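Local coordinates for protein putative branched-chain amino acid ABC transporter (Rhodospirillum rubrum ATCC 11170, PDB 3HUT) that probably binds branched-chain or related amino acids outside the cytoplasmic membrane and delivers them to an ABC transporter for uptake, at residues 6-12 against 73-79; 110-114 against 327-331; 139-144 against 159-163; 243-249 against 335-341. One frame throughout, in Å; residues are numbered along the deposited sequence.

Interaction 1: 6-12 against 73-79; sequences LLGYELP and VVGVLGD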
loop_
_atom_site.group_PDB
_atom_site.type_symbol
_atom_site.label_atom_id
_atom_site.label_comp_id
_atom_site.label_asym_id
_atom_site.label_seq_id
_atom_site.Cartn_x
_atom_site.Cartn_y
_atom_site.Cartn_z
ATOM N N LEU A 6 -4.204 0.043 -26.343
ATOM C CA LEU A 6 -3.026 -0.528 -25.705
ATOM C C LEU A 6 -2.486 0.198 -24.484
ATOM O O LEU A 6 -2.343 1.420 -24.481
ATOM C CB LEU A 6 -1.882 -0.633 -26.715
ATOM C CG LEU A 6 -1.525 -1.984 -27.330
ATOM C CD1 LEU A 6 -2.691 -2.504 -28.156
ATOM C CD2 LEU A 6 -0.277 -1.823 -28.193
ATOM N N LEU A 7 -2.169 -0.585 -23.459
ATOM C CA LEU A 7 -1.568 -0.077 -22.233
ATOM C C LEU A 7 -0.272 -0.861 -22.074
ATOM O O LEU A 7 -0.220 -2.049 -22.394
ATOM C CB LEU A 7 -2.459 -0.347 -21.017
ATOM C CG LEU A 7 -3.801 0.385 -20.938
ATOM C CD1 LEU A 7 -4.562 -0.123 -19.723
ATOM C CD2 LEU A 7 -3.573 1.890 -20.842
ATOM N N GLY A 8 0.778 -0.204 -21.603
ATOM C CA GLY A 8 2.027 -0.910 -21.401
ATOM C C GLY A 8 2.113 -1.272 -19.934
ATOM O O GLY A 8 1.463 -0.642 -19.105
ATOM N N TYR A 9 2.875 -2.304 -19.603
ATOM C CA TYR A 9 3.037 -2.677 -18.208
ATOM C C TYR A 9 4.459 -3.180 -18.024
ATOM O O TYR A 9 4.813 -4.247 -18.520
ATOM C CB TYR A 9 2.031 -3.769 -17.814
ATOM C CG TYR A 9 1.789 -3.903 -16.317
ATOM C CD1 TYR A 9 0.585 -4.424 -15.833
ATOM C CD2 TYR A 9 2.749 -3.498 -15.386
ATOM C CE1 TYR A 9 0.337 -4.530 -14.460
ATOM C CE2 TYR A 9 2.512 -3.601 -14.013
ATOM C CZ TYR A 9 1.303 -4.114 -13.559
ATOM O OH TYR A 9 1.050 -4.189 -12.206
ATOM N N GLU A 10 5.286 -2.386 -17.350
ATOM C CA GLU A 10 6.654 -2.801 -17.086
ATOM C C GLU A 10 6.665 -3.364 -15.670
ATOM O O GLU A 10 6.156 -2.738 -14.737
ATOM C CB GLU A 10 7.633 -1.627 -17.214
ATOM C CG GLU A 10 7.290 -0.391 -16.387
ATOM C CD GLU A 10 8.383 0.664 -16.455
ATOM O OE1 GLU A 10 9.422 0.492 -15.783
ATOM O OE2 GLU A 10 8.213 1.660 -17.194
ATOM N N LEU A 11 7.224 -4.562 -15.528
ATOM C CA LEU A 11 7.298 -5.246 -14.242
ATOM C C LEU A 11 8.419 -6.283 -14.242
ATOM O O LEU A 11 8.846 -6.756 -15.299
ATOM C CB LEU A 11 5.960 -5.930 -13.923
ATOM C CG LEU A 11 5.170 -6.615 -15.047
ATOM C CD1 LEU A 11 6.085 -7.408 -15.955
ATOM C CD2 LEU A 11 4.106 -7.516 -14.441
ATOM N N PRO A 12 8.914 -6.644 -13.052
ATOM C CA PRO A 12 9.993 -7.628 -12.936
ATOM C C PRO A 12 9.550 -9.086 -13.024
ATOM O O PRO A 12 8.860 -9.585 -12.138
ATOM C CB PRO A 12 10.618 -7.283 -11.587
ATOM C CG PRO A 12 9.436 -6.838 -10.781
ATOM C CD PRO A 12 8.659 -5.977 -11.761
ATOM N N VAL A 73 0.350 2.833 -27.465
ATOM C CA VAL A 73 0.406 2.806 -26.009
ATOM C C VAL A 73 -0.019 4.162 -25.453
ATOM O O VAL A 73 0.700 5.150 -25.593
ATOM C CB VAL A 73 1.830 2.482 -25.531
ATOM C CG1 VAL A 73 1.866 2.425 -24.012
ATOM C CG2 VAL A 73 2.293 1.152 -26.140
ATOM N N VAL A 74 -1.186 4.212 -24.820
ATOM C CA VAL A 74 -1.689 5.471 -24.286
ATOM C C VAL A 74 -1.406 5.672 -22.803
ATOM O O VAL A 74 -1.584 6.770 -22.269
ATOM C CB VAL A 74 -3.209 5.599 -24.530
ATOM C CG1 VAL A 74 -3.488 5.637 -26.025
ATOM C CG2 VAL A 74 -3.943 4.433 -23.888
ATOM N N GLY A 75 -0.963 4.611 -22.142
ATOM C CA GLY A 75 -0.665 4.701 -20.729
ATOM C C GLY A 75 0.205 3.533 -20.328
ATOM O O GLY A 75 0.209 2.501 -20.994
ATOM N N VAL A 76 0.947 3.687 -19.241
ATOM C CA VAL A 76 1.811 2.613 -18.785
ATOM C C VAL A 76 1.555 2.269 -17.323
ATOM O O VAL A 76 1.545 3.159 -16.470
ATOM C CB VAL A 76 3.308 2.996 -18.927
ATOM C CG1 VAL A 76 4.189 1.931 -18.268
ATOM C CG2 VAL A 76 3.675 3.139 -20.397
ATOM N N LEU A 77 1.329 0.985 -17.041
ATOM C CA LEU A 77 1.149 0.518 -15.670
ATOM C C LEU A 77 2.604 0.349 -15.329
ATOM O O LEU A 77 3.352 -0.298 -16.062
ATOM C CB LEU A 77 0.397 -0.795 -15.655
ATOM C CG LEU A 77 -1.066 -0.440 -15.882
ATOM C CD1 LEU A 77 -1.825 -1.651 -16.340
ATOM C CD2 LEU A 77 -1.632 0.141 -14.586
ATOM N N GLY A 78 3.029 0.883 -14.198
ATOM C CA GLY A 78 4.456 0.867 -14.009
ATOM C C GLY A 78 5.358 0.547 -12.868
ATOM O O GLY A 78 5.655 1.352 -12.007
ATOM N N ASP A 79 5.920 -0.633 -12.983
ATOM C CA ASP A 79 6.894 -1.132 -12.053
ATOM C C ASP A 79 6.792 -1.161 -10.563
ATOM O O ASP A 79 6.247 -0.307 -9.887
ATOM C CB ASP A 79 8.261 -0.582 -12.445
ATOM C CG ASP A 79 9.128 -1.642 -13.127
ATOM O OD1 ASP A 79 9.344 -2.692 -12.486
ATOM O OD2 ASP A 79 9.589 -1.448 -14.282
#

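Interaction 2: 110-114 against 327-331; sequences IKISP and ETRET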
loop_
_atom_site.group_PDB
_atom_site.type_symbol
_atom_site.label_atom_id
_atom_site.label_comp_id
_atom_site.label_asym_id
_atom_site.label_seq_id
_atom_site.Cartn_x
_atom_site.Cartn_y
_atom_site.Cartn_z
ATOM N N ILE A 110 6.169 10.514 -6.603
ATOM C CA ILE A 110 5.037 11.339 -7.019
ATOM C C ILE A 110 5.476 12.753 -7.441
ATOM O O ILE A 110 4.766 13.434 -8.185
ATOM C CB ILE A 110 3.981 11.442 -5.872
ATOM C CG1 ILE A 110 2.600 11.767 -6.444
ATOM C CG2 ILE A 110 4.394 12.501 -4.863
ATOM C CD1 ILE A 110 1.930 10.584 -7.126
ATOM N N LYS A 111 6.654 13.175 -6.988
ATOM C CA LYS A 111 7.170 14.508 -7.303
ATOM C C LYS A 111 7.902 14.634 -8.642
ATOM O O LYS A 111 8.248 15.738 -9.058
ATOM C CB LYS A 111 8.107 14.981 -6.186
ATOM C CG LYS A 111 7.420 15.294 -4.859
ATOM C CD LYS A 111 8.449 15.752 -3.822
ATOM C CE LYS A 111 7.796 16.227 -2.530
ATOM N NZ LYS A 111 7.114 15.137 -1.779
ATOM N N ILE A 112 8.144 13.511 -9.310
ATOM C CA ILE A 112 8.848 13.526 -10.589
ATOM C C ILE A 112 8.229 14.485 -11.599
ATOM O O ILE A 112 8.927 15.315 -12.183
ATOM C CB ILE A 112 8.895 12.120 -11.208
ATOM C CG1 ILE A 112 9.786 11.219 -10.356
ATOM C CG2 ILE A 112 9.413 12.190 -12.634
ATOM C CD1 ILE A 112 9.630 9.740 -10.659
ATOM N N SER A 113 6.922 14.365 -11.803
ATOM C CA SER A 113 6.214 15.212 -12.756
ATOM C C SER A 113 4.709 15.015 -12.587
ATOM O O SER A 113 4.271 14.181 -11.796
ATOM C CB SER A 113 6.618 14.842 -14.188
ATOM O OG SER A 113 5.969 13.652 -14.606
ATOM N N PRO A 114 3.893 15.783 -13.333
ATOM C CA PRO A 114 2.435 15.655 -13.228
ATOM C C PRO A 114 1.915 14.369 -13.872
ATOM O O PRO A 114 0.707 14.137 -13.929
ATOM C CB PRO A 114 1.924 16.896 -13.965
ATOM C CG PRO A 114 3.074 17.870 -13.871
ATOM C CD PRO A 114 4.255 16.981 -14.110
ATOM N N GLU A 327 -4.547 18.308 -6.255
ATOM C CA GLU A 327 -3.396 19.189 -6.375
ATOM C C GLU A 327 -2.075 18.426 -6.518
ATOM O O GLU A 327 -1.342 18.631 -7.482
ATOM C CB GLU A 327 -3.330 20.138 -5.165
ATOM C CG GLU A 327 -2.138 21.075 -5.184
ATOM C CD GLU A 327 -2.228 22.191 -4.151
ATOM O OE1 GLU A 327 -3.227 22.949 -4.152
ATOM O OE2 GLU A 327 -1.286 22.313 -3.341
ATOM N N THR A 328 -1.791 17.523 -5.582
ATOM C CA THR A 328 -0.533 16.774 -5.588
ATOM C C THR A 328 -0.531 15.402 -6.263
ATOM O O THR A 328 0.542 14.872 -6.578
ATOM C CB THR A 328 -0.050 16.533 -4.163
ATOM O OG1 THR A 328 -0.996 15.688 -3.497
ATOM C CG2 THR A 328 0.081 17.849 -3.403
ATOM N N ARG A 329 -1.717 14.832 -6.469
ATOM C CA ARG A 329 -1.865 13.501 -7.059
ATOM C C ARG A 329 -1.503 12.421 -6.036
ATOM O O ARG A 329 -1.460 11.244 -6.368
ATOM C CB ARG A 329 -0.976 13.336 -8.297
ATOM C CG ARG A 329 -1.463 14.092 -9.528
ATOM C CD ARG A 329 -0.369 14.189 -10.595
ATOM N NE ARG A 329 0.731 15.044 -10.156
ATOM C CZ ARG A 329 1.913 14.604 -9.734
ATOM N NH1 ARG A 329 2.175 13.300 -9.696
ATOM N NH2 ARG A 329 2.833 15.469 -9.332
ATOM N N GLU A 330 -1.233 12.825 -4.798
ATOM C CA GLU A 330 -0.876 11.859 -3.757
ATOM C C GLU A 330 -2.080 10.975 -3.433
ATOM O O GLU A 330 -3.223 11.438 -3.416
ATOM C CB GLU A 330 -0.396 12.581 -2.493
ATOM C CG GLU A 330 0.191 11.643 -1.455
ATOM C CD GLU A 330 1.323 10.799 -2.013
ATOM O OE1 GLU A 330 2.420 11.347 -2.255
ATOM O OE2 GLU A 330 1.106 9.586 -2.218
ATOM N N THR A 331 -1.816 9.701 -3.164
ATOM C CA THR A 331 -2.870 8.738 -2.873
ATOM C C THR A 331 -3.267 8.652 -1.404
ATOM O O THR A 331 -2.415 8.564 -0.527
ATOM C CB THR A 331 -2.452 7.322 -3.340
ATOM O OG1 THR A 331 -2.045 7.374 -4.710
ATOM C CG2 THR A 331 -3.613 6.341 -3.212
#

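Interaction 3: 139-144 against 159-163; sequences FTSVAV and FRKAF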
loop_
_atom_site.group_PDB
_atom_site.type_symbol
_atom_site.label_atom_id
_atom_site.label_comp_id
_atom_site.label_asym_id
_atom_site.label_seq_id
_atom_site.Cartn_x
_atom_site.Cartn_y
_atom_site.Cartn_z
ATOM N N PHE A 139 -7.671 8.370 23.869
ATOM C CA PHE A 139 -6.316 8.466 24.394
ATOM C C PHE A 139 -5.736 9.866 24.282
ATOM O O PHE A 139 -5.963 10.568 23.293
ATOM C CB PHE A 139 -5.415 7.462 23.677
ATOM C CG PHE A 139 -5.808 6.035 23.923
ATOM C CD1 PHE A 139 -5.593 5.452 25.169
ATOM C CD2 PHE A 139 -6.446 5.294 22.934
ATOM C CE1 PHE A 139 -6.011 4.147 25.428
ATOM C CE2 PHE A 139 -6.870 3.988 23.179
ATOM C CZ PHE A 139 -6.653 3.413 24.430
ATOM N N THR A 140 -4.989 10.263 25.308
ATOM C CA THR A 140 -4.361 11.577 25.339
ATOM C C THR A 140 -2.868 11.487 25.627
ATOM O O THR A 140 -2.154 12.480 25.517
ATOM C CB THR A 140 -5.021 12.486 26.390
ATOM O OG1 THR A 140 -5.049 11.814 27.653
ATOM C CG2 THR A 140 -6.435 12.826 25.972
ATOM N N SER A 141 -2.399 10.299 26.007
ATOM C CA SER A 141 -0.976 10.093 26.274
ATOM C C SER A 141 -0.606 8.709 25.762
ATOM O O SER A 141 -1.265 7.721 26.084
ATOM C CB SER A 141 -0.666 10.179 27.770
ATOM O OG SER A 141 -1.051 8.989 28.431
ATOM N N VAL A 142 0.452 8.633 24.965
ATOM C CA VAL A 142 0.859 7.355 24.407
ATOM C C VAL A 142 2.371 7.176 24.387
ATOM O O VAL A 142 3.138 8.134 24.520
ATOM C CB VAL A 142 0.325 7.216 22.957
ATOM C CG1 VAL A 142 1.012 8.241 22.061
ATOM C CG2 VAL A 142 0.541 5.797 22.434
ATOM N N ALA A 143 2.786 5.927 24.225
ATOM C CA ALA A 143 4.192 5.586 24.132
ATOM C C ALA A 143 4.372 5.185 22.675
ATOM O O ALA A 143 3.562 4.430 22.133
ATOM C CB ALA A 143 4.518 4.407 25.050
ATOM N N VAL A 144 5.405 5.708 22.027
ATOM C CA VAL A 144 5.650 5.356 20.639
ATOM C C VAL A 144 6.953 4.579 20.543
ATOM O O VAL A 144 7.998 5.042 20.999
ATOM C CB VAL A 144 5.764 6.596 19.738
ATOM C CG1 VAL A 144 6.086 6.160 18.307
ATOM C CG2 VAL A 144 4.465 7.404 19.779
ATOM N N PHE A 159 2.960 10.226 12.877
ATOM C CA PHE A 159 2.027 9.848 13.934
ATOM C C PHE A 159 2.164 10.807 15.113
ATOM O O PHE A 159 1.175 11.356 15.591
ATOM C CB PHE A 159 2.296 8.426 14.435
ATOM C CG PHE A 159 1.517 8.067 15.681
ATOM C CD1 PHE A 159 0.218 7.572 15.590
ATOM C CD2 PHE A 159 2.066 8.280 16.947
ATOM C CE1 PHE A 159 -0.526 7.298 16.734
ATOM C CE2 PHE A 159 1.330 8.010 18.104
ATOM C CZ PHE A 159 0.029 7.519 17.997
ATOM N N ARG A 160 3.391 10.993 15.591
ATOM C CA ARG A 160 3.616 11.885 16.724
ATOM C C ARG A 160 3.092 13.293 16.438
ATOM O O ARG A 160 2.385 13.882 17.258
ATOM C CB ARG A 160 5.107 11.935 17.083
ATOM C CG ARG A 160 5.662 10.624 17.653
ATOM C CD ARG A 160 7.064 10.820 18.224
ATOM N NE ARG A 160 7.992 11.257 17.189
ATOM C CZ ARG A 160 8.792 10.445 16.509
ATOM N NH1 ARG A 160 8.792 9.142 16.763
ATOM N NH2 ARG A 160 9.572 10.937 15.555
ATOM N N LYS A 161 3.420 13.822 15.264
ATOM C CA LYS A 161 2.974 15.160 14.896
ATOM C C LYS A 161 1.449 15.263 14.896
ATOM O O LYS A 161 0.886 16.222 15.420
ATOM C CB LYS A 161 3.519 15.535 13.514
ATOM C CG LYS A 161 3.291 16.987 13.138
ATOM C CD LYS A 161 3.920 17.318 11.794
ATOM C CE LYS A 161 3.732 18.788 11.451
ATOM N NZ LYS A 161 4.362 19.145 10.150
ATOM N N ALA A 162 0.785 14.270 14.312
ATOM C CA ALA A 162 -0.677 14.264 14.246
ATOM C C ALA A 162 -1.315 14.146 15.626
ATOM O O ALA A 162 -2.334 14.784 15.911
ATOM C CB ALA A 162 -1.155 13.121 13.358
ATOM N N PHE A 163 -0.719 13.321 16.479
ATOM C CA PHE A 163 -1.244 13.114 17.823
ATOM C C PHE A 163 -1.159 14.407 18.641
ATOM O O PHE A 163 -2.133 14.819 19.269
ATOM C CB PHE A 163 -0.456 11.994 18.511
ATOM C CG PHE A 163 -1.137 11.414 19.718
ATOM C CD1 PHE A 163 -2.322 10.691 19.590
ATOM C CD2 PHE A 163 -0.572 11.556 20.982
ATOM C CE1 PHE A 163 -2.933 10.117 20.707
ATOM C CE2 PHE A 163 -1.176 10.986 22.105
ATOM C CZ PHE A 163 -2.358 10.264 21.964
#

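Interaction 4: 243-249 against 335-341; sequences EGVRLAT and LTRLVVR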
loop_
_atom_site.group_PDB
_atom_site.type_symbol
_atom_site.label_atom_id
_atom_site.label_comp_id
_atom_site.label_asym_id
_atom_site.label_seq_id
_atom_site.Cartn_x
_atom_site.Cartn_y
_atom_site.Cartn_z
ATOM N N GLU A 243 -3.171 -10.797 21.337
ATOM C CA GLU A 243 -4.621 -10.643 21.402
ATOM C C GLU A 243 -4.942 -9.204 21.798
ATOM O O GLU A 243 -4.333 -8.660 22.718
ATOM C CB GLU A 243 -5.214 -11.596 22.441
ATOM C CG GLU A 243 -5.239 -13.051 22.015
ATOM C CD GLU A 243 -6.295 -13.329 20.966
ATOM O OE1 GLU A 243 -7.493 -13.140 21.269
ATOM O OE2 GLU A 243 -5.933 -13.739 19.844
ATOM N N GLY A 244 -5.887 -8.586 21.101
ATOM C CA GLY A 244 -6.253 -7.223 21.430
ATOM C C GLY A 244 -5.489 -6.139 20.690
ATOM O O GLY A 244 -5.872 -4.972 20.755
ATOM N N VAL A 245 -4.415 -6.498 19.993
ATOM C CA VAL A 245 -3.652 -5.499 19.248
ATOM C C VAL A 245 -4.513 -4.951 18.108
ATOM O O VAL A 245 -5.224 -5.700 17.431
ATOM C CB VAL A 245 -2.339 -6.094 18.666
ATOM C CG1 VAL A 245 -1.633 -5.062 17.787
ATOM C CG2 VAL A 245 -1.408 -6.506 19.804
ATOM N N ARG A 246 -4.463 -3.640 17.914
ATOM C CA ARG A 246 -5.236 -3.000 16.859
ATOM C C ARG A 246 -4.333 -2.437 15.778
ATOM O O ARG A 246 -3.218 -2.003 16.053
ATOM C CB ARG A 246 -6.097 -1.883 17.443
ATOM C CG ARG A 246 -7.323 -2.398 18.172
ATOM C CD ARG A 246 -7.965 -1.319 19.012
ATOM N NE ARG A 246 -9.166 -1.818 19.670
ATOM C CZ ARG A 246 -9.861 -1.141 20.575
ATOM N NH1 ARG A 246 -9.475 0.075 20.940
ATOM N NH2 ARG A 246 -10.945 -1.687 21.117
ATOM N N LEU A 247 -4.824 -2.456 14.543
ATOM C CA LEU A 247 -4.071 -1.929 13.417
ATOM C C LEU A 247 -5.020 -1.666 12.258
ATOM O O LEU A 247 -6.115 -2.230 12.195
ATOM C CB LEU A 247 -2.978 -2.918 12.973
ATOM C CG LEU A 247 -3.342 -4.305 12.415
ATOM C CD1 LEU A 247 -4.207 -4.189 11.169
ATOM C CD2 LEU A 247 -2.060 -5.049 12.060
ATOM N N ALA A 248 -4.596 -0.804 11.344
ATOM C CA ALA A 248 -5.390 -0.497 10.167
ATOM C C ALA A 248 -4.567 -0.881 8.943
ATOM O O ALA A 248 -3.344 -0.778 8.959
ATOM C CB ALA A 248 -5.732 0.996 10.127
ATOM N N THR A 249 -5.236 -1.334 7.892
ATOM C CA THR A 249 -4.547 -1.712 6.669
ATOM C C THR A 249 -5.456 -1.475 5.469
ATOM O O THR A 249 -6.673 -1.378 5.613
ATOM C CB THR A 249 -4.112 -3.194 6.703
ATOM O OG1 THR A 249 -3.238 -3.454 5.598
ATOM C CG2 THR A 249 -5.323 -4.114 6.607
ATOM N N LEU A 335 -8.761 3.329 5.180
ATOM C CA LEU A 335 -8.239 2.078 5.718
ATOM C C LEU A 335 -9.277 1.321 6.539
ATOM O O LEU A 335 -10.285 1.888 6.953
ATOM C CB LEU A 335 -6.996 2.364 6.566
ATOM C CG LEU A 335 -5.908 3.153 5.823
ATOM C CD1 LEU A 335 -4.715 3.385 6.735
ATOM C CD2 LEU A 335 -5.485 2.395 4.564
ATOM N N THR A 336 -9.027 0.032 6.763
ATOM C CA THR A 336 -9.939 -0.810 7.531
ATOM C C THR A 336 -9.310 -1.128 8.888
ATOM O O THR A 336 -8.207 -1.674 8.955
ATOM C CB THR A 336 -10.232 -2.126 6.777
ATOM O OG1 THR A 336 -10.836 -1.825 5.511
ATOM C CG2 THR A 336 -11.160 -3.017 7.586
ATOM N N ARG A 337 -10.011 -0.781 9.963
ATOM C CA ARG A 337 -9.512 -1.016 11.321
ATOM C C ARG A 337 -9.766 -2.449 11.756
ATOM O O ARG A 337 -10.877 -2.964 11.614
ATOM C CB ARG A 337 -10.181 -0.053 12.299
ATOM C CG ARG A 337 -9.879 1.418 12.025
ATOM C CD ARG A 337 -10.702 2.309 12.940
ATOM N NE ARG A 337 -10.386 3.729 12.783
ATOM C CZ ARG A 337 -10.983 4.702 13.468
ATOM N NH1 ARG A 337 -11.928 4.409 14.353
ATOM N NH2 ARG A 337 -10.633 5.964 13.276
ATOM N N LEU A 338 -8.732 -3.080 12.307
ATOM C CA LEU A 338 -8.819 -4.464 12.741
ATOM C C LEU A 338 -8.338 -4.645 14.176
ATOM O O LEU A 338 -7.674 -3.777 14.736
ATOM C CB LEU A 338 -7.951 -5.342 11.835
ATOM C CG LEU A 338 -8.126 -5.215 10.319
ATOM C CD1 LEU A 338 -6.977 -5.927 9.616
ATOM C CD2 LEU A 338 -9.463 -5.810 9.901
ATOM N N VAL A 339 -8.686 -5.785 14.761
ATOM C CA VAL A 339 -8.243 -6.124 16.105
ATOM C C VAL A 339 -7.980 -7.619 16.086
ATOM O O VAL A 339 -8.677 -8.374 15.402
ATOM C CB VAL A 339 -9.311 -5.801 17.192
ATOM C CG1 VAL A 339 -10.532 -6.685 17.024
ATOM C CG2 VAL A 339 -8.707 -5.996 18.585
ATOM N N VAL A 340 -6.949 -8.040 16.804
ATOM C CA VAL A 340 -6.615 -9.452 16.883
ATOM C C VAL A 340 -7.477 -10.035 17.986
ATOM O O VAL A 340 -7.377 -9.616 19.134
ATOM C CB VAL A 340 -5.136 -9.668 17.264
ATOM C CG1 VAL A 340 -4.853 -11.165 17.407
ATOM C CG2 VAL A 340 -4.227 -9.040 16.211
ATOM N N ARG A 341 -8.343 -10.978 17.642
ATOM C CA ARG A 341 -9.190 -11.595 18.649
ATOM C C ARG A 341 -9.361 -13.066 18.325
ATOM O O ARG A 341 -9.699 -13.436 17.203
ATOM C CB ARG A 341 -10.555 -10.902 18.718
ATOM C CG ARG A 341 -11.326 -11.217 19.993
ATOM C CD ARG A 341 -10.552 -10.750 21.234
ATOM N NE ARG A 341 -10.486 -9.294 21.347
ATOM C CZ ARG A 341 -9.725 -8.644 22.226
ATOM N NH1 ARG A 341 -8.952 -9.317 23.071
ATOM N NH2 ARG A 341 -9.746 -7.316 22.273
HETATM O O HOH W 1 -8.463 -12.302 23.671
#

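Interaction 1: 6-12 against 73-79
Two neighbouring parallel strands, 6-11 and 73-78, pair here inside the five-stranded parallel sheet of one lobe, their axes 4.3 Å apart at closest approach and 23° from parallel. The regular part of the pairing runs from Gly-8 onward: Gly-8 N donates to Gly-75 O (2.8 Å), Leu-77 N to Gly-8 O (2.6 Å), Glu-10 N to Leu-77 O (3.1 Å) and Asp-79 N to Glu-10 O (2.8 Å). Gly-8 thus bonds through both N and O to the residues flanking Val-76, as a parallel bridge requires. The pair takes the second and third positions across the sheet (order 2-1-3-4-5), the open alpha/beta arrangement of a type I periplasmic binding protein lobe. Helices cover both faces. On one, Leu-77 CB sits 3.5 Å from the centroid of the Tyr-9 ring, 13° off its normal, a CH-pi contact; Leu-77 and Leu-7 also meet helix 277-296. On the other, Glu-10 and Val-76 face helix 82-95, where Tyr-92 OH hydrogen-bonds Glu-10 OE2. Glu-10 OE1 lies just 2.5 Å from Asp-79 OD2, so one of these acids probably carries a proton, while Asp-79 OD1 hydrogen-bonds Ser-53 OG.

Interaction 2: 110-114 against 327-331
Neither segment forms regular helix or strand: residues 110-112 have helix-like backbone angles but lack the repeating hydrogen bonds of a helix, and 327-331 turns through Arg-329, whose phi/psi of 75/5 lies in the left-handed helical region. The nearest CA pair, Ile-110 and Glu-330, is separated by 6.8 Å, and the gap is bridged by the Arg-329 side chain reaching a backbone carbonyl. An ST turn shapes the second segment, with Glu-330 N donating to Thr-328 OG1 at 3.2 Å. From this bend Arg-329 NH1 and NH2 each donate to Ile-110 O at 3.0 Å, a forked arrangement on one carbonyl. Ser-113 O and Pro-114 CA lie over one face of the guanidinium. In this two-lobed type I periplasmic binding protein fold, the turn preceding strand 331-341, which crosses to the other lobe, is thereby held against the edge of the first lobe's parallel sheet. Arg-329 NH1 also hydrogen-bonds Gln-116 O, anchoring it to edge strand 116-118. Beside the guanidinium, Ile-110 points its CB toward the turn, with CG1 3.7 Å from Thr-328 O and CG2 3.5 Å from Glu-330 OE1. Glu-330 OE2 accepts from Thr-331 N (3.1 Å) and also forms a salt bridge with Arg-118.

Interaction 3: 139-144 against 159-163
Phe-139, just before the strand, directs its CA-CB bond toward the helix although the end of its ring leads away; its CB is 4.5 Å from Phe-163 CZ and its O 3.9 Å from the same atom. The CA-CB bond of Thr-140 points away, and the residue meets the helix through its backbone, with O 3.9 Å from Phe-163 CE2. At Ser-141 the strand begins, and its N lies near the plane of the Phe-163 ring at the edge, 4.0 Å from CZ. Val-142 touches both rings: CG1 approaches Phe-163 CE2 to 3.5 Å and stands 4.0 Å from the ring centroid, 30° off the normal, a CH-pi contact, while the same methyl meets the edge of Phe-159 at CE2, 4.0 Å away. Val-144 comes back toward the helix, its CG2 3.6 Å from Phe-159 CE2 and 4.0 Å from Arg-160 CG. Phe-159 and Phe-163, one helical turn apart, therefore present their rings on the same side, and Met-134 and Ile-135 of helix 126-136 extend the apolar layer. The axes of the short segments 141-144 and 159-163 approach to 10.8 Å at 173°, nearly antiparallel, as expected for the first strand and helix of the beta-alpha-beta crossover 141-147, 150-165, 169-176.

Interaction 4: 243-249 against 335-341
Leu-247 overlaps Leu-338, their CD1 atoms 3.6 Å apart, and Thr-249 CG2 adds to this face at 3.9 Å from Leu-338 CD1. Here strand 331-341 runs antiparallel to 246-249 in the otherwise largely parallel mixed sheet of the second lobe, with 344-347 on its other side. Leu-247 N to Leu-338 O is 3.1 Å and Leu-338 N to Leu-247 O 2.8 Å, a hydrogen-bonded pair; Thr-249 N to Thr-336 O is 3.2 Å and Thr-336 N to Thr-249 O 3.0 Å. On the other face, beneath helix 126-136, Arg-246 CG lies 3.9 Å from Val-339 CG2, and Trp-133 makes a cation-pi contact with Arg-337. Toward residue 243, Gly-244 N donates to Val-340 O (2.7 Å) at phi/psi 91/-11, angles that call for glycine. Backbone bonds thus set the register, leucines pack one face and two arginines occupy the other, while Glu-243, held by Glu-342 N and Gly-343 N, meets Arg-341 through water, OE1 to NH1 being 4.5 Å, beyond a salt bridge.

The four contacts fall into two lobes, as the fold of a leucine-binding-protein relative leads one to expect. Interaction 1 lies in the parallel sheet of one lobe, and interaction 2 lies by that sheet's edge strand 116-118. The centres of interactions 1 and 2 are 18 Å apart. Interactions 3 and 4 both reach the mixed sheet of the other lobe, 17 Å apart between centres. Interaction 1 is 41 Å from interaction 3 and 35 Å from interaction 4, centre to centre. Strand 331-341, broken by a bulge or short loop, passes from one lobe to the other, from the last residue of interaction 2 through interaction 4. In this family the ligand typically binds in the cleft between lobes; no residue here is assigned to it.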